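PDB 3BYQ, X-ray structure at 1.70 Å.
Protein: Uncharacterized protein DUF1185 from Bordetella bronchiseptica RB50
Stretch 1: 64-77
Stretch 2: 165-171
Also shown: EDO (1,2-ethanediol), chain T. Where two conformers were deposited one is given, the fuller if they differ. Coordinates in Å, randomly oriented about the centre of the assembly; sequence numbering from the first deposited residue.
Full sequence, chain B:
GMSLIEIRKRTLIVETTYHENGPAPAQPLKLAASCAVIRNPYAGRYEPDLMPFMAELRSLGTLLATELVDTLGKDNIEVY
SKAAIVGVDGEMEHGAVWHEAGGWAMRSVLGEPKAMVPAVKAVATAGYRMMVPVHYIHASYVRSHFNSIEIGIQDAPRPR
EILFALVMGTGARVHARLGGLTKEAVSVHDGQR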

ATOM      1  N   LEU B  64      22.566  -0.971 -18.016  1.00 19.42           N
ATOM      2  CA  LEU B  64      21.117  -1.287 -17.989  1.00 18.71           C
ATOM      3  C   LEU B  64      20.513  -1.215 -19.377  1.00 16.94           C
ATOM      4  O   LEU B  64      19.686  -2.049 -19.757  1.00 19.04           O
ATOM      5  CB  LEU B  64      20.363  -0.356 -17.027  1.00 19.05           C
ATOM      6  CG  LEU B  64      20.868  -0.370 -15.569  1.00 22.37           C
ATOM      7  CD1 LEU B  64      19.965   0.501 -14.659  1.00 20.17           C
ATOM      8  CD2 LEU B  64      21.014  -1.726 -14.989  1.00 20.71           C
ATOM      9  N   ALA B  65      20.939  -0.220 -20.142  1.00 19.24           N
ATOM     10  CA  ALA B  65      20.395  -0.044 -21.495  1.00 18.27           C
ATOM     11  C   ALA B  65      20.811  -1.223 -22.352  1.00 17.74           C
ATOM     12  O   ALA B  65      20.040  -1.732 -23.129  1.00 17.78           O
ATOM     13  CB  ALA B  65      20.853   1.315 -22.134  1.00 18.81           C
ATOM     14  N   THR B  66      22.053  -1.638 -22.204  1.00 17.84           N
ATOM     15  CA  THR B  66      22.575  -2.803 -22.969  1.00 19.33           C
ATOM     16  C   THR B  66      21.798  -4.064 -22.643  1.00 20.47           C
ATOM     17  O   THR B  66      21.442  -4.847 -23.524  1.00 19.71           O
ATOM     18  CB  THR B  66      24.088  -3.001 -22.738  1.00 21.03           C
ATOM     19  OG1 THR B  66      24.763  -1.796 -23.150  1.00 23.13           O
ATOM     20  CG2 THR B  66      24.618  -4.158 -23.531  1.00 22.48           C
ATOM     21  N   GLU B  67      21.471  -4.227 -21.374  1.00 19.33           N
ATOM     22  CA  GLU B  67      20.715  -5.394 -20.953  1.00 18.16           C
ATOM     23  C   GLU B  67      19.344  -5.427 -21.604  1.00 19.61           C
ATOM     24  O   GLU B  67      18.843  -6.476 -22.009  1.00 17.74           O
ATOM     25  CB  GLU B  67      20.544  -5.411 -19.444  1.00 19.63           C
ATOM     26  CG  GLU B  67      19.792  -6.595 -18.956  1.00 22.58           C
ATOM     27  CD  GLU B  67      19.633  -6.634 -17.435  1.00 24.42           C
ATOM     28  OE1 GLU B  67      19.567  -5.549 -16.795  1.00 23.64           O
ATOM     29  OE2 GLU B  67      19.565  -7.765 -16.900  1.00 29.13           O
ATOM     30  N   LEU B  68      18.730  -4.256 -21.689  1.00 17.43           N
ATOM     31  CA  LEU B  68      17.381  -4.137 -22.266  1.00 17.15           C
ATOM     32  C   LEU B  68      17.399  -4.451 -23.758  1.00 18.48           C
ATOM     33  O   LEU B  68      16.554  -5.193 -24.259  1.00 18.63           O
ATOM     34  CB  LEU B  68      16.783  -2.772 -21.988  1.00 17.40           C
ATOM     35  CG  LEU B  68      16.256  -2.504 -20.568  1.00 17.19           C
ATOM     36  CD1 LEU B  68      15.928  -0.998 -20.344  1.00 19.29           C
ATOM     37  CD2 LEU B  68      15.035  -3.408 -20.286  1.00 18.93           C
ATOM     38  N   VAL B  69      18.400  -3.942 -24.469  1.00 18.24           N
ATOM     39  CA  VAL B  69      18.507  -4.237 -25.911  0.50 20.30           C
ATOM     40  C   VAL B  69      18.754  -5.718 -26.113  1.00 20.18           C
ATOM     41  O   VAL B  69      18.141  -6.348 -26.985  1.00 21.02           O
ATOM     42  CB  VAL B  69      19.573  -3.376 -26.618  0.50 21.41           C
ATOM     43  CG1 VAL B  69      19.925  -3.944 -27.993  0.50 23.96           C
ATOM     44  CG2 VAL B  69      19.048  -1.970 -26.735  0.50 22.40           C
ATOM     45  N   ASP B  70      19.622  -6.289 -25.296  1.00 22.57           N
ATOM     46  CA  ASP B  70      19.900  -7.722 -25.396  1.00 21.01           C
ATOM     47  C   ASP B  70      18.647  -8.565 -25.104  1.00 23.01           C
ATOM     48  O   ASP B  70      18.475  -9.660 -25.626  1.00 25.58           O
ATOM     49  CB  ASP B  70      21.029  -8.154 -24.458  1.00 23.22           C
ATOM     50  CG  ASP B  70      22.409  -7.590 -24.868  1.00 31.47           C
ATOM     51  OD1 ASP B  70      22.526  -7.006 -25.975  1.00 35.81           O
ATOM     52  OD2 ASP B  70      23.370  -7.727 -24.059  1.00 33.50           O
ATOM     53  N   THR B  71      17.769  -8.037 -24.267  1.00 20.95           N
ATOM     54  CA  THR B  71      16.547  -8.743 -23.858  1.00 20.57           C
ATOM     55  C   THR B  71      15.457  -8.663 -24.903  1.00 21.16           C
ATOM     56  O   THR B  71      14.848  -9.665 -25.248  1.00 21.53           O
ATOM     57  CB  THR B  71      16.016  -8.168 -22.500  1.00 20.89           C
ATOM     58  OG1 THR B  71      17.039  -8.324 -21.499  1.00 21.90           O
ATOM     59  CG2 THR B  71      14.699  -8.807 -22.056  1.00 21.66           C
ATOM     60  N   LEU B  72      15.209  -7.459 -25.419  1.00 18.53           N
ATOM     61  CA  LEU B  72      14.126  -7.251 -26.354  1.00 17.87           C
ATOM     62  C   LEU B  72      14.498  -7.377 -27.824  1.00 22.01           C
ATOM     63  O   LEU B  72      13.621  -7.609 -28.662  1.00 20.96           O
ATOM     64  CB  LEU B  72      13.479  -5.893 -26.134  1.00 18.32           C
ATOM     65  CG  LEU B  72      12.723  -5.670 -24.824  1.00 19.90           C
ATOM     66  CD1 LEU B  72      12.151  -4.224 -24.752  1.00 21.71           C
ATOM     67  CD2 LEU B  72      11.583  -6.691 -24.652  1.00 21.28           C
ATOM     68  N   GLY B  73      15.791  -7.209 -28.099  1.00 21.38           N
ATOM     69  CA  GLY B  73      16.346  -7.200 -29.449  1.00 22.38           C
ATOM     70  C   GLY B  73      16.440  -5.767 -29.925  1.00 25.05           C
ATOM     71  O   GLY B  73      15.478  -5.006 -29.872  1.00 24.65           O
ATOM     72  N   LYS B  74      17.626  -5.399 -30.393  1.00 30.64           N
ATOM     73  CA  LYS B  74      17.921  -4.025 -30.821  1.00 32.77           C
ATOM     74  C   LYS B  74      16.971  -3.511 -31.893  1.00 33.43           C
ATOM     75  O   LYS B  74      16.635  -2.338 -31.905  1.00 39.60           O
ATOM     76  CB  LYS B  74      19.380  -3.914 -31.324  1.00 35.48           C
ATOM     77  N   ASP B  75      16.477  -4.410 -32.720  1.00 30.63           N
ATOM     78  CA  ASP B  75      15.586  -4.038 -33.824  1.00 32.75           C
ATOM     79  C   ASP B  75      14.120  -3.857 -33.411  1.00 31.11           C
ATOM     80  O   ASP B  75      13.276  -3.478 -34.229  1.00 29.56           O
ATOM     81  CB  ASP B  75      15.630  -5.113 -34.904  1.00 35.55           C
ATOM     82  N   ASN B  76      13.812  -4.109 -32.146  1.00 24.51           N
ATOM     83  CA  ASN B  76      12.435  -4.107 -31.704  1.00 22.43           C
ATOM     84  C   ASN B  76      12.022  -2.970 -30.798  1.00 23.00           C
ATOM     85  O   ASN B  76      10.924  -2.972 -30.279  1.00 28.42           O
ATOM     86  CB  ASN B  76      12.157  -5.418 -30.981  1.00 23.50           C
ATOM     87  CG  ASN B  76      12.325  -6.604 -31.874  1.00 31.51           C
ATOM     88  OD1 ASN B  76      11.822  -6.619 -32.997  1.00 30.08           O
ATOM     89  ND2 ASN B  76      13.013  -7.617 -31.384  1.00 26.13           N
ATOM     90  N   ILE B  77      12.885  -2.000 -30.628  1.00 21.70           N
ATOM     91  CA  ILE B  77      12.632  -0.918 -29.692  1.00 19.83           C
ATOM     92  C   ILE B  77      11.884   0.259 -30.298  1.00 20.40           C
ATOM     93  O   ILE B  77      12.347   0.883 -31.256  1.00 18.80           O
ATOM     94  CB  ILE B  77      13.950  -0.392 -29.063  1.00 20.86           C
ATOM     95  CG1 ILE B  77      14.852  -1.539 -28.554  1.00 23.75           C
ATOM     96  CG2 ILE B  77      13.654   0.669 -27.989  1.00 19.61           C
ATOM     97  CD1 ILE B  77      14.251  -2.507 -27.565  1.00 24.98           C
ATOM     98  N   ALA B 165      16.501   3.116 -12.876  1.00 16.45           N
ATOM     99  CA  ALA B 165      15.857   2.263 -13.853  1.00 16.82           C
ATOM    100  C   ALA B 165      15.756   2.835 -15.247  1.00 16.36           C
ATOM    101  O   ALA B 165      15.636   4.075 -15.429  1.00 16.73           O
ATOM    102  CB  ALA B 165      14.417   1.934 -13.357  1.00 17.24           C
ATOM    103  N   LEU B 166      15.786   1.922 -16.213  1.00 17.58           N
ATOM    104  CA  LEU B 166      15.511   2.276 -17.607  1.00 17.77           C
ATOM    105  C   LEU B 166      14.396   1.364 -18.070  1.00 18.35           C
ATOM    106  O   LEU B 166      14.264   0.222 -17.596  1.00 17.19           O
ATOM    107  CB  LEU B 166      16.725   2.078 -18.494  1.00 17.86           C
ATOM    108  CG  LEU B 166      17.925   2.991 -18.202  1.00 16.79           C
ATOM    109  CD1 LEU B 166      19.091   2.662 -19.119  1.00 17.07           C
ATOM    110  CD2 LEU B 166      17.526   4.437 -18.331  1.00 16.83           C
ATOM    111  N   VAL B 167      13.622   1.862 -19.012  1.00 16.27           N
ATOM    112  CA  VAL B 167      12.532   1.131 -19.621  1.00 15.48           C
ATOM    113  C   VAL B 167      12.633   1.202 -21.140  1.00 17.83           C
ATOM    114  O   VAL B 167      12.928   2.235 -21.695  1.00 17.37           O
ATOM    115  CB  VAL B 167      11.163   1.694 -19.193  1.00 18.36           C
ATOM    116  CG1 VAL B 167       9.996   0.954 -19.905  1.00 18.58           C
ATOM    117  CG2 VAL B 167      11.008   1.630 -17.677  1.00 20.68           C
HETATM  118  N   MSE B 168      12.397   0.053 -21.785  1.00 16.08           N
HETATM  119  CA  MSE B 168      12.224  -0.022 -23.242  1.00 19.04           C
HETATM  120  C   MSE B 168      11.032  -0.898 -23.563  1.00 19.71           C
HETATM  121  O   MSE B 168      10.699  -1.814 -22.804  1.00 19.11           O
HETATM  122  CB  MSE B 168      13.430  -0.564 -23.987  1.00 17.14           C
HETATM  123  CG  MSE B 168      14.688   0.315 -23.861  1.00 22.72           C
HETATM  124 SE   MSE B 168      16.093  -0.482 -24.919  0.75 14.71          SE
HETATM  125  CE  MSE B 168      17.564   0.533 -24.198  1.00 17.63           C
ATOM    126  N   GLY B 169      10.438  -0.620 -24.704  1.00 17.27           N
ATOM    127  CA  GLY B 169       9.264  -1.348 -25.175  1.00 16.69           C
ATOM    128  C   GLY B 169       9.222  -1.440 -26.682  1.00 17.22           C
ATOM    129  O   GLY B 169       9.920  -0.699 -27.372  1.00 18.31           O
ATOM    130  N   THR B 170       8.356  -2.338 -27.162  1.00 16.38           N
ATOM    131  CA  THR B 170       8.359  -2.770 -28.574  1.00 17.18           C
ATOM    132  C   THR B 170       7.318  -2.167 -29.512  1.00 18.62           C
ATOM    133  O   THR B 170       7.416  -2.354 -30.729  1.00 19.15           O
ATOM    134  CB  THR B 170       8.216  -4.293 -28.666  1.00 18.99           C
ATOM    135  OG1 THR B 170       6.931  -4.669 -28.138  1.00 17.53           O
ATOM    136  CG2 THR B 170       9.323  -4.950 -27.908  1.00 19.92           C
ATOM    137  N   GLY B 171       6.361  -1.429 -28.958  1.00 17.96           N
ATOM    138  CA  GLY B 171       5.327  -0.848 -29.796  1.00 18.45           C
ATOM    139  C   GLY B 171       4.300  -0.005 -29.098  1.00 18.43           C
ATOM    140  O   GLY B 171       4.521   0.472 -27.999  1.00 18.03           O
TER
HETATM  141  C1  EDO T 199       4.732  -5.436 -30.840  1.00 40.50           C
HETATM  142  O1  EDO T 199       4.872  -4.385 -29.888  1.00 22.77           O
HETATM  143  C2  EDO T 199       5.138  -5.018 -32.250  1.00 39.72           C
HETATM  144  O2  EDO T 199       5.602  -3.674 -32.257  1.00 52.19           O
HETATM  145  O   HOH W   1       9.133  -3.207 -32.544  1.00 29.07           O

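A helix lies along a strand in a contact that is almost wholly apolar, with no direct hydrogen bond between the two stretches and selenomethionine Met168 at its centre. Helix 64-72 and strand 165-169 run in nearly the same direction, 25° apart, with their axes 8.5 Å apart at closest approach, a spacing filled by side chains. Strand alternation sets the pattern: Leu166 and Met168 point their CB atoms toward the helix, while Ala165 and Val167 point away. The helix answers with Leu64, Leu68 and Leu72, one turn apart and all directed toward the strand. Leu166 CD1 lies 3.9 Å from Leu64 CB and 3.7 Å from Ala65 CB, and Leu68 CD1 packs 3.7 Å from Leu166 CB. Met168, extended beyond an m chi1, has the largest area covered by the other stretch; its SE is 3.8 Å from each of Leu68 CB, Val69 CG2 and Ile77 CD1, and its CE reaches 4.0 Å from Ala65 CB. Leu72 CD1 closes the row 4.0 Å from Met168 CB. These are van der Waals contacts between apolar groups, and their burial away from water adds the hydrophobic contribution.

Past the helix, Gly73 adopts positive phi, which favours glycine; a CB there would clash with Asn76 ND2, the atom that hydrogen-bonds back to Leu72 O at 2.8 Å. The chain then comes close to the strand's end, where Ile77 and Thr170 CA atoms are 4.8 Å apart. Two CA-H...O contacts join the backbones, Thr170 CA to Asn76 O at 3.1 Å and Ile77 CA to Gly169 O at 3.6 Å. Water 1 bridges the same edge, 2.9 Å from Asn76 O and 2.6 Å from Thr170 O. A 1,2-ethanediol, probably from the crystallisation liquor, makes two hydrogen bonds to Thr170: its O2 donates to Thr170 O and its O1 pairs with Thr170 OG1, both at 2.7 Å.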